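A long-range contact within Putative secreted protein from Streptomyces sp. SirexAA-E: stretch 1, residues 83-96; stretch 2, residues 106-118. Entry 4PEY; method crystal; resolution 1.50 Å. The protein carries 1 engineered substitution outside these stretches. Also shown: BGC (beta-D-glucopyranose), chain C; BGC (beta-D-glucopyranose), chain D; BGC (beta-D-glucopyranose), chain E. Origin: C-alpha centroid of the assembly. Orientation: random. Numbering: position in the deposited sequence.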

ATOM      1  N   ASN A  83      15.769 -13.498  -9.717  1.00 18.68           N
ATOM      2  CA  ASN A  83      16.022 -12.121 -10.117  1.00 19.10           C
ATOM      3  C   ASN A  83      15.037 -11.672 -11.203  1.00 16.73           C
ATOM      4  O   ASN A  83      14.536 -12.496 -11.973  1.00 16.30           O
ATOM      5  CB  ASN A  83      17.471 -11.984 -10.599  1.00 21.45           C
ATOM      6  CG  ASN A  83      18.477 -12.142  -9.470  1.00 26.44           C
ATOM      7  OD1 ASN A  83      19.261 -13.097  -9.439  1.00 31.45           O
ATOM      8  ND2 ASN A  83      18.456 -11.205  -8.530  1.00 25.93           N
ATOM      9  N   PRO A  84      14.743 -10.362 -11.266  1.00 16.17           N
ATOM     10  CA  PRO A  84      13.728  -9.892 -12.224  1.00 15.76           C
ATOM     11  C   PRO A  84      14.057 -10.231 -13.687  1.00 15.47           C
ATOM     12  O   PRO A  84      13.160 -10.601 -14.445  1.00 15.32           O
ATOM     13  CB  PRO A  84      13.717  -8.371 -12.007  1.00 18.43           C
ATOM     14  CG  PRO A  84      14.276  -8.170 -10.640  1.00 20.50           C
ATOM     15  CD  PRO A  84      15.256  -9.273 -10.413  1.00 16.77           C
ATOM     16  N   ASP A  85      15.321 -10.122 -14.082  1.00 14.71           N
ATOM     17  CA  ASP A  85      15.676 -10.368 -15.478  1.00 14.11           C
ATOM     18  C   ASP A  85      15.612 -11.856 -15.842  1.00 15.36           C
ATOM     19  O   ASP A  85      15.773 -12.211 -17.004  1.00 16.71           O
ATOM     20  CB  ASP A  85      17.064  -9.798 -15.788  1.00 16.11           C
ATOM     21  CG  ASP A  85      17.073  -8.276 -15.795  1.00 18.33           C
ATOM     22  OD1 ASP A  85      16.406  -7.679 -16.672  1.00 16.60           O
ATOM     23  OD2 ASP A  85      17.731  -7.675 -14.922  1.00 21.51           O
ATOM     24  N   ASP A  86      15.354 -12.719 -14.859  1.00 15.18           N
ATOM     25  CA  ASP A  86      15.155 -14.139 -15.145  1.00 14.85           C
ATOM     26  C   ASP A  86      13.842 -14.378 -15.882  1.00 15.08           C
ATOM     27  O   ASP A  86      13.678 -15.400 -16.548  1.00 16.15           O
ATOM     28  CB  ASP A  86      15.165 -14.974 -13.864  1.00 15.96           C
ATOM     29  CG  ASP A  86      16.506 -14.964 -13.168  1.00 18.60           C
ATOM     30  OD1 ASP A  86      17.523 -14.645 -13.818  1.00 21.20           O
ATOM     31  OD2 ASP A  86      16.541 -15.297 -11.967  1.00 19.57           O
ATOM     32  N   THR A  87      12.910 -13.436 -15.756  1.00 13.95           N
ATOM     33  CA  THR A  87      11.603 -13.564 -16.394  1.00 14.02           C
ATOM     34  C   THR A  87      11.329 -12.304 -17.194  1.00 12.69           C
ATOM     35  O   THR A  87      10.962 -11.274 -16.628  1.00 14.46           O
ATOM     36  CB  THR A  87      10.469 -13.790 -15.362  1.00 13.95           C
ATOM     37  OG1 THR A  87      10.877 -14.795 -14.424  1.00 13.82           O
ATOM     38  CG2 THR A  87       9.201 -14.260 -16.055  1.00 14.17           C
ATOM     39  N   THR A  88      11.514 -12.391 -18.507  1.00 13.87           N
ATOM     40  CA  THR A  88      11.487 -11.212 -19.358  1.00 14.40           C
ATOM     41  C   THR A  88      10.310 -11.252 -20.328  1.00 15.13           C
ATOM     42  O   THR A  88      10.082 -12.257 -21.004  1.00 15.28           O
ATOM     43  CB  THR A  88      12.804 -11.075 -20.156  1.00 15.62           C
ATOM     44  OG1 THR A  88      13.900 -10.898 -19.246  1.00 17.27           O
ATOM     45  CG2 THR A  88      12.746  -9.875 -21.098  1.00 17.54           C
ATOM     46  N   PHE A  89       9.562 -10.154 -20.374  1.00 14.80           N
ATOM     47  CA  PHE A  89       8.500  -9.971 -21.359  1.00 14.24           C
ATOM     48  C   PHE A  89       8.997  -9.087 -22.484  1.00 14.30           C
ATOM     49  O   PHE A  89       9.420  -7.950 -22.235  1.00 15.02           O
ATOM     50  CB  PHE A  89       7.254  -9.287 -20.768  1.00 14.61           C
ATOM     51  CG  PHE A  89       6.423 -10.142 -19.839  1.00 14.47           C
ATOM     52  CD1 PHE A  89       6.835 -11.401 -19.431  1.00 13.50           C
ATOM     53  CD2 PHE A  89       5.210  -9.654 -19.372  1.00 14.76           C
ATOM     54  CE1 PHE A  89       6.044 -12.165 -18.574  1.00 15.29           C
ATOM     55  CE2 PHE A  89       4.421 -10.402 -18.516  1.00 16.20           C
ATOM     56  CZ  PHE A  89       4.837 -11.658 -18.114  1.00 15.75           C
ATOM     57  N   ASN A  90       8.948  -9.586 -23.713  1.00 13.48           N
ATOM     58  CA  ASN A  90       8.986  -8.702 -24.860  1.00 13.38           C
ATOM     59  C   ASN A  90       7.550  -8.276 -25.080  1.00 14.61           C
ATOM     60  O   ASN A  90       6.754  -8.971 -25.719  1.00 16.44           O
ATOM     61  CB  ASN A  90       9.614  -9.389 -26.063  1.00 13.77           C
ATOM     62  CG  ASN A  90      11.085  -9.630 -25.852  1.00 16.17           C
ATOM     63  OD1 ASN A  90      11.801  -8.736 -25.384  1.00 15.05           O
ATOM     64  ND2 ASN A  90      11.540 -10.843 -26.132  1.00 16.88           N
ATOM     65  N   GLY A  91       7.216  -7.150 -24.461  1.00 14.91           N
ATOM     66  CA  GLY A  91       5.838  -6.734 -24.316  1.00 13.55           C
ATOM     67  C   GLY A  91       5.645  -5.957 -23.031  1.00 14.15           C
ATOM     68  O   GLY A  91       6.602  -5.400 -22.494  1.00 14.02           O
ATOM     69  N   ASP A  92       4.407  -5.939 -22.532  1.00 13.39           N
ATOM     70  CA  ASP A  92       3.993  -4.963 -21.536  1.00 12.96           C
ATOM     71  C   ASP A  92       3.196  -5.578 -20.394  1.00 13.60           C
ATOM     72  O   ASP A  92       2.537  -6.614 -20.558  1.00 14.76           O
ATOM     73  CB  ASP A  92       3.133  -3.867 -22.184  1.00 13.03           C
ATOM     74  CG  ASP A  92       3.883  -3.060 -23.241  1.00 15.02           C
ATOM     75  OD1 ASP A  92       4.393  -3.650 -24.223  1.00 15.91           O
ATOM     76  OD2 ASP A  92       3.939  -1.820 -23.097  1.00 15.85           O
ATOM     77  N   VAL A  93       3.253  -4.918 -19.245  1.00 13.65           N
ATOM     78  CA  VAL A  93       2.309  -5.154 -18.162  1.00 14.42           C
ATOM     79  C   VAL A  93       1.550  -3.837 -17.999  1.00 13.50           C
ATOM     80  O   VAL A  93       2.072  -2.856 -17.462  1.00 14.23           O
ATOM     81  CB  VAL A  93       3.012  -5.586 -16.856  1.00 14.97           C
ATOM     82  CG1 VAL A  93       2.027  -5.628 -15.712  1.00 15.78           C
ATOM     83  CG2 VAL A  93       3.658  -6.957 -17.037  1.00 15.80           C
ATOM     84  N   THR A  94       0.328  -3.817 -18.517  1.00 13.64           N
ATOM     85  CA  THR A  94      -0.407  -2.578 -18.740  1.00 14.47           C
ATOM     86  C   THR A  94      -1.564  -2.358 -17.783  1.00 11.96           C
ATOM     87  O   THR A  94      -2.396  -3.249 -17.603  1.00 13.45           O
ATOM     88  CB  THR A  94      -0.967  -2.555 -20.175  1.00 14.84           C
ATOM     89  OG1 THR A  94       0.123  -2.605 -21.106  1.00 16.29           O
ATOM     90  CG2 THR A  94      -1.823  -1.304 -20.432  1.00 15.72           C
ATOM     91  N   VAL A  95      -1.623  -1.173 -17.179  1.00 12.96           N
ATOM     92  CA  VAL A  95      -2.867  -0.693 -16.591  1.00 12.40           C
ATOM     93  C   VAL A  95      -3.244   0.637 -17.244  1.00 13.08           C
ATOM     94  O   VAL A  95      -2.432   1.572 -17.296  1.00 12.54           O
ATOM     95  CB  VAL A  95      -2.771  -0.522 -15.057  1.00 12.63           C
ATOM     96  CG1 VAL A  95      -4.065   0.059 -14.499  1.00 13.73           C
ATOM     97  CG2 VAL A  95      -2.469  -1.855 -14.377  1.00 12.94           C
ATOM     98  N   ASP A  96      -4.468   0.708 -17.764  1.00 14.72           N
ATOM     99  CA  ASP A  96      -4.997   1.938 -18.356  1.00 14.73           C
ATOM    100  C   ASP A  96      -6.400   2.141 -17.783  1.00 14.75           C
ATOM    101  O   ASP A  96      -6.848   1.360 -16.932  1.00 14.77           O
ATOM    102  CB  ASP A  96      -5.004   1.866 -19.893  1.00 16.89           C
ATOM    103  CG  ASP A  96      -5.018   3.248 -20.570  1.00 20.34           C
ATOM    104  OD1 ASP A  96      -5.197   4.291 -19.897  1.00 19.81           O
ATOM    105  OD2 ASP A  96      -4.876   3.287 -21.810  1.00 23.50           O
ATOM    106  N   GLN A 106      -9.896   5.044  -9.866  1.00 13.14           N
ATOM    107  CA  GLN A 106     -10.426   3.841  -9.217  1.00 11.65           C
ATOM    108  C   GLN A 106      -9.657   2.584  -9.649  1.00 11.67           C
ATOM    109  O   GLN A 106     -10.142   1.463  -9.487  1.00 13.08           O
ATOM    110  CB  GLN A 106     -11.939   3.705  -9.480  1.00 12.65           C
ATOM    111  CG  GLN A 106     -12.692   4.883  -8.844  1.00 13.21           C
ATOM    112  CD  GLN A 106     -14.204   4.835  -8.935  1.00 14.52           C
ATOM    113  OE1 GLN A 106     -14.805   3.807  -9.257  1.00 17.48           O
ATOM    114  NE2 GLN A 106     -14.832   5.965  -8.625  1.00 15.86           N
ATOM    115  N   ASN A 107      -8.440   2.773 -10.158  1.00 11.17           N
ATOM    116  CA  ASN A 107      -7.609   1.639 -10.571  1.00 11.48           C
ATOM    117  C   ASN A 107      -6.841   1.069  -9.370  1.00 11.21           C
ATOM    118  O   ASN A 107      -5.637   1.328  -9.195  1.00 12.03           O
ATOM    119  CB  ASN A 107      -6.651   2.047 -11.699  1.00 12.05           C
ATOM    120  CG  ASN A 107      -7.344   2.105 -13.065  1.00 11.50           C
ATOM    121  OD1 ASN A 107      -8.522   1.759 -13.184  1.00 13.10           O
ATOM    122  ND2 ASN A 107      -6.614   2.541 -14.100  1.00 12.94           N
ATOM    123  N   PHE A 108      -7.567   0.290  -8.564  1.00 11.14           N
ATOM    124  CA  PHE A 108      -7.101  -0.238  -7.279  1.00 10.56           C
ATOM    125  C   PHE A 108      -6.781  -1.729  -7.319  1.00 10.30           C
ATOM    126  O   PHE A 108      -7.177  -2.428  -8.248  1.00 11.36           O
ATOM    127  CB  PHE A 108      -8.168  -0.075  -6.186  1.00 11.24           C
ATOM    128  CG  PHE A 108      -8.754   1.309  -6.051  1.00 10.68           C
ATOM    129  CD1 PHE A 108      -7.948   2.440  -6.018  1.00 12.09           C
ATOM    130  CD2 PHE A 108     -10.131   1.464  -5.908  1.00 11.77           C
ATOM    131  CE1 PHE A 108      -8.514   3.705  -5.863  1.00 12.13           C
ATOM    132  CE2 PHE A 108     -10.702   2.718  -5.739  1.00 11.41           C
ATOM    133  CZ  PHE A 108      -9.892   3.843  -5.718  1.00 11.87           C
ATOM    134  N   TRP A 109      -6.122  -2.198  -6.256  1.00 10.49           N
ATOM    135  CA  TRP A 109      -6.044  -3.616  -5.873  1.00 10.98           C
ATOM    136  C   TRP A 109      -5.496  -4.506  -6.986  1.00 11.17           C
ATOM    137  O   TRP A 109      -6.177  -5.406  -7.479  1.00 12.41           O
ATOM    138  CB  TRP A 109      -7.424  -4.143  -5.399  1.00 11.32           C
ATOM    139  CG  TRP A 109      -7.996  -3.366  -4.221  1.00 10.98           C
ATOM    140  CD1 TRP A 109      -7.388  -3.129  -3.017  1.00 11.40           C
ATOM    141  CD2 TRP A 109      -9.280  -2.721  -4.152  1.00 10.47           C
ATOM    142  NE1 TRP A 109      -8.209  -2.373  -2.209  1.00 11.20           N
ATOM    143  CE2 TRP A 109      -9.376  -2.109  -2.884  1.00 10.70           C
ATOM    144  CE3 TRP A 109     -10.359  -2.605  -5.037  1.00 11.31           C
ATOM    145  CZ2 TRP A 109     -10.495  -1.375  -2.489  1.00 11.68           C
ATOM    146  CZ3 TRP A 109     -11.468  -1.873  -4.648  1.00 11.84           C
ATOM    147  CH2 TRP A 109     -11.531  -1.267  -3.382  1.00 11.61           C
ATOM    148  N   ARG A 110      -4.248  -4.260  -7.368  1.00 10.71           N
ATOM    149  CA  ARG A 110      -3.578  -5.112  -8.348  1.00  9.60           C
ATOM    150  C   ARG A 110      -2.078  -4.971  -8.122  1.00 11.13           C
ATOM    151  O   ARG A 110      -1.658  -4.111  -7.355  1.00 12.25           O
ATOM    152  CB  ARG A 110      -3.989  -4.733  -9.780  1.00 10.38           C
ATOM    153  CG  ARG A 110      -3.602  -3.311 -10.215  1.00 11.30           C
ATOM    154  CD  ARG A 110      -4.494  -2.828 -11.360  1.00 11.92           C
ATOM    155  NE  ARG A 110      -5.836  -2.516 -10.872  1.00 12.63           N
ATOM    156  CZ  ARG A 110      -6.897  -2.289 -11.643  1.00 11.51           C
ATOM    157  NH1 ARG A 110      -6.800  -2.374 -12.974  1.00 12.84           N
ATOM    158  NH2 ARG A 110      -8.065  -2.002 -11.079  1.00 11.80           N
ATOM    159  N   SER A 111      -1.261  -5.812  -8.748  1.00 11.17           N
ATOM    160  CA  SER A 111       0.175  -5.723  -8.487  1.00 10.77           C
ATOM    161  C   SER A 111       1.037  -6.330  -9.575  1.00 11.24           C
ATOM    162  O   SER A 111       0.606  -7.239 -10.283  1.00 12.02           O
ATOM    163  CB  SER A 111       0.513  -6.403  -7.153  1.00 11.18           C
ATOM    164  OG  SER A 111       0.215  -7.789  -7.209  1.00 12.98           O
ATOM    165  N   ALA A 112       2.266  -5.824  -9.677  1.00  9.60           N
ATOM    166  CA  ALA A 112       3.296  -6.378 -10.565  1.00 10.08           C
ATOM    167  C   ALA A 112       4.582  -6.541  -9.782  1.00 10.76           C
ATOM    168  O   ALA A 112       4.971  -5.632  -9.050  1.00 11.94           O
ATOM    169  CB  ALA A 112       3.532  -5.474 -11.774  1.00 12.16           C
ATOM    170  N   GLU A 113       5.240  -7.686  -9.936  1.00 11.30           N
ATOM    171  CA  GLU A 113       6.486  -7.947  -9.218  1.00 11.32           C
ATOM    172  C   GLU A 113       7.436  -8.880  -9.975  1.00 11.29           C
ATOM    173  O   GLU A 113       7.010  -9.838 -10.610  1.00 11.92           O
ATOM    174  CB  GLU A 113       6.167  -8.533  -7.830  1.00 11.50           C
ATOM    175  CG  GLU A 113       7.372  -8.782  -6.924  1.00 12.66           C
ATOM    176  CD  GLU A 113       6.967  -9.106  -5.493  1.00 12.06           C
ATOM    177  OE1 GLU A 113       5.904  -9.746  -5.287  1.00 13.28           O
ATOM    178  OE2 GLU A 113       7.709  -8.716  -4.563  1.00 14.82           O
ATOM    179  N   ASN A 114       8.731  -8.587  -9.898  1.00 10.84           N
ATOM    180  CA  ASN A 114       9.766  -9.562 -10.271  1.00 11.06           C
ATOM    181  C   ASN A 114       9.741  -9.964 -11.746  1.00 11.57           C
ATOM    182  O   ASN A 114       9.881 -11.144 -12.094  1.00 12.90           O
ATOM    183  CB  ASN A 114       9.650 -10.810  -9.374  1.00 12.36           C
ATOM    184  CG  ASN A 114      10.921 -11.653  -9.368  1.00 12.31           C
ATOM    185  OD1 ASN A 114      12.025 -11.130  -9.529  1.00 12.41           O
ATOM    186  ND2 ASN A 114      10.769 -12.965  -9.175  1.00 13.38           N
ATOM    187  N   LEU A 115       9.586  -8.961 -12.604  1.00 12.31           N
ATOM    188  CA  LEU A 115       9.616  -9.139 -14.053  1.00 10.90           C
ATOM    189  C   LEU A 115      10.520  -8.107 -14.701  1.00 12.34           C
ATOM    190  O   LEU A 115      10.652  -6.983 -14.198  1.00 13.27           O
ATOM    191  CB  LEU A 115       8.212  -9.007 -14.658  1.00 12.25           C
ATOM    192  CG  LEU A 115       7.159 -10.052 -14.300  1.00 12.50           C
ATOM    193  CD1 LEU A 115       5.776  -9.521 -14.609  1.00 16.02           C
ATOM    194  CD2 LEU A 115       7.419 -11.335 -15.071  1.00 13.88           C
ATOM    195  N   ALA A 116      11.117  -8.479 -15.831  1.00 12.71           N
ATOM    196  CA  ALA A 116      11.767  -7.506 -16.708  1.00 12.57           C
ATOM    197  C   ALA A 116      10.860  -7.251 -17.913  1.00 12.60           C
ATOM    198  O   ALA A 116      10.300  -8.197 -18.486  1.00 14.22           O
ATOM    199  CB  ALA A 116      13.141  -7.993 -17.154  1.00 14.74           C
ATOM    200  N   LEU A 117      10.687  -5.980 -18.271  1.00 13.13           N
ATOM    201  CA  LEU A 117       9.789  -5.599 -19.362  1.00 11.91           C
ATOM    202  C   LEU A 117      10.542  -4.887 -20.479  1.00 12.23           C
ATOM    203  O   LEU A 117      11.338  -3.975 -20.226  1.00 13.34           O
ATOM    204  CB  LEU A 117       8.669  -4.686 -18.860  1.00 12.66           C
ATOM    205  CG  LEU A 117       7.864  -5.175 -17.662  1.00 13.53           C
ATOM    206  CD1 LEU A 117       6.820  -4.128 -17.303  1.00 14.72           C
ATOM    207  CD2 LEU A 117       7.203  -6.518 -17.945  1.00 14.79           C
ATOM    208  N   ASN A 118      10.278  -5.322 -21.706  1.00 13.60           N
ATOM    209  CA  ASN A 118      10.786  -4.690 -22.919  1.00 14.59           C
ATOM    210  C   ASN A 118       9.572  -4.157 -23.690  1.00 15.53           C
ATOM    211  O   ASN A 118       9.077  -4.823 -24.604  1.00 15.53           O
ATOM    212  CB  ASN A 118      11.590  -5.705 -23.752  1.00 12.78           C
ATOM    213  CG  ASN A 118      12.248  -5.088 -24.976  1.00 13.58           C
ATOM    214  OD1 ASN A 118      12.516  -3.885 -25.022  1.00 15.73           O
ATOM    215  ND2 ASN A 118      12.530  -5.924 -25.973  1.00 13.66           N
TER
HETATM  216  C2  BGC C   2      -4.944   0.247 -23.858  0.83 26.41           C
HETATM  217  C3  BGC C   2      -4.080  -0.637 -24.742  0.83 25.05           C
HETATM  218  C4  BGC C   2      -4.838  -1.910 -25.095  0.83 27.47           C
HETATM  219  C5  BGC C   2      -6.219  -1.589 -25.661  0.83 28.19           C
HETATM  220  C6  BGC C   2      -7.017  -2.876 -25.854  0.83 31.90           C
HETATM  221  C1  BGC C   2      -6.267   0.517 -24.568  0.83 28.91           C
HETATM  222  O2  BGC C   2      -4.271   1.455 -23.570  0.83 26.25           O
HETATM  223  O3  BGC C   2      -2.894  -0.968 -24.052  0.83 26.97           O
HETATM  224  O4  BGC C   2      -4.097  -2.664 -26.030  0.83 28.49           O
HETATM  225  O5  BGC C   2      -6.925  -0.714 -24.801  0.83 30.05           O
HETATM  226  O6  BGC C   2      -8.278  -2.571 -26.406  0.83 47.52           O
HETATM  227  C2  BGC D   3      -0.882   0.411 -23.604  0.93 27.31           C
HETATM  228  C3  BGC D   3       0.376   0.950 -24.275  0.93 26.38           C
HETATM  229  C4  BGC D   3       1.034  -0.114 -25.157  0.93 26.01           C
HETATM  230  C5  BGC D   3       0.005  -0.777 -26.069  0.93 29.62           C
HETATM  231  C6  BGC D   3       0.601  -1.967 -26.811  0.93 32.44           C
HETATM  232  C1  BGC D   3      -1.793  -0.210 -24.654  0.93 29.29           C
HETATM  233  O2  BGC D   3      -1.561   1.452 -22.920  0.93 24.12           O
HETATM  234  O3  BGC D   3       1.272   1.386 -23.282  0.93 23.98           O
HETATM  235  O4  BGC D   3       2.044   0.476 -25.951  0.93 28.07           O
HETATM  236  O5  BGC D   3      -1.094  -1.241 -25.317  0.93 27.17           O
HETATM  237  O6  BGC D   3      -0.189  -2.277 -27.937  0.93 34.15           O
HETATM  238  C2  BGC E   1      -8.196   3.381 -23.441  1.00 21.32           C
HETATM  239  C3  BGC E   1      -8.146   2.063 -24.201  1.00 21.32           C
HETATM  240  C4  BGC E   1      -9.497   1.351 -24.174  1.00 21.32           C
HETATM  241  C5  BGC E   1     -10.625   2.302 -24.564  1.00 21.32           C
HETATM  242  C6  BGC E   1     -11.992   1.611 -24.454  1.00 21.32           C
HETATM  243  C1  BGC E   1      -9.400   4.227 -23.832  1.00 21.32           C
HETATM  244  O1  BGC E   1      -9.469   5.311 -22.920  1.00 21.32           O
HETATM  245  O2  BGC E   1      -6.998   4.096 -23.683  1.00 21.32           O
HETATM  246  O3  BGC E   1      -7.149   1.257 -23.607  1.00 21.32           O
HETATM  247  O4  BGC E   1      -9.468   0.253 -25.065  1.00 21.32           O
HETATM  248  O5  BGC E   1     -10.596   3.463 -23.752  1.00 21.32           O
HETATM  249  O6  BGC E   1     -12.185   1.077 -23.154  1.00 21.32           O
HETATM  250  O   HOH W   1      11.819 -13.297 -12.321  1.00 14.76           O

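The two stretches meet chiefly as parallel strands, 87-89 and 116-118, whose axes approach to 4.7 Å at 22°. A ladder of backbone hydrogen bonds defines the pairing. Ala116 N donates to Thr87 O (2.9 Å, 175° at the hydrogen) and Ala116 O accepts from Phe89 N (2.8 Å, 171°), so both polar backbone atoms of Ala116 are satisfied by residues flanking Thr88, the pattern expected of a parallel bridge. The Thr88 CA to Ala116 O distance of 3.4 Å, with 145° at the hydrogen, adds a CA-H...O contact to that same carbonyl. Next, Asn118 N donates to Phe89 O (2.8 Å, 152°), and Gly91 N to Asn118 O (3.0 Å, 139°), a more bent bond where the first stretch turns its corner. Side chains extend the pairing there: Asn118 ND2 donates to Asn90 OD1 at 3.0 Å and a nearly straight 169°.

Proximity alone misleads at the other end. Pro84 O lies 3.3 Å from Ala116 N, but the angle is poor; that carbonyl instead accepts from Thr87 N at 3.1 Å. Pro84 N, 3.3 Å from Asn114 OD1, has no hydrogen to offer, and Asn114 OD1 is satisfied elsewhere in the structure. A water joins the stretches here, donating to Asn83 O and Asn114 O (2.9 Å from its oxygen to each) and accepting from Thr87 OG1 (2.7 Å).

Apolar packing continues beyond the ladder. Leu117 CD2 lies 4.0 Å from Phe89 CB and 3.7 Å from Val93 CG2, bridging residues before and after the corner, while Leu115 CD2 approaches Phe89 CE1 at 3.9 Å. Farther along, Asn107 ND2 makes a weak hydrogen bond to Asp96 O (3.1 Å, 135°). Asp96 OD2 faces the sugars, accepting from O2 of the chain C glucose (2.6 Å) and O2 of the chain E glucose (2.9 Å).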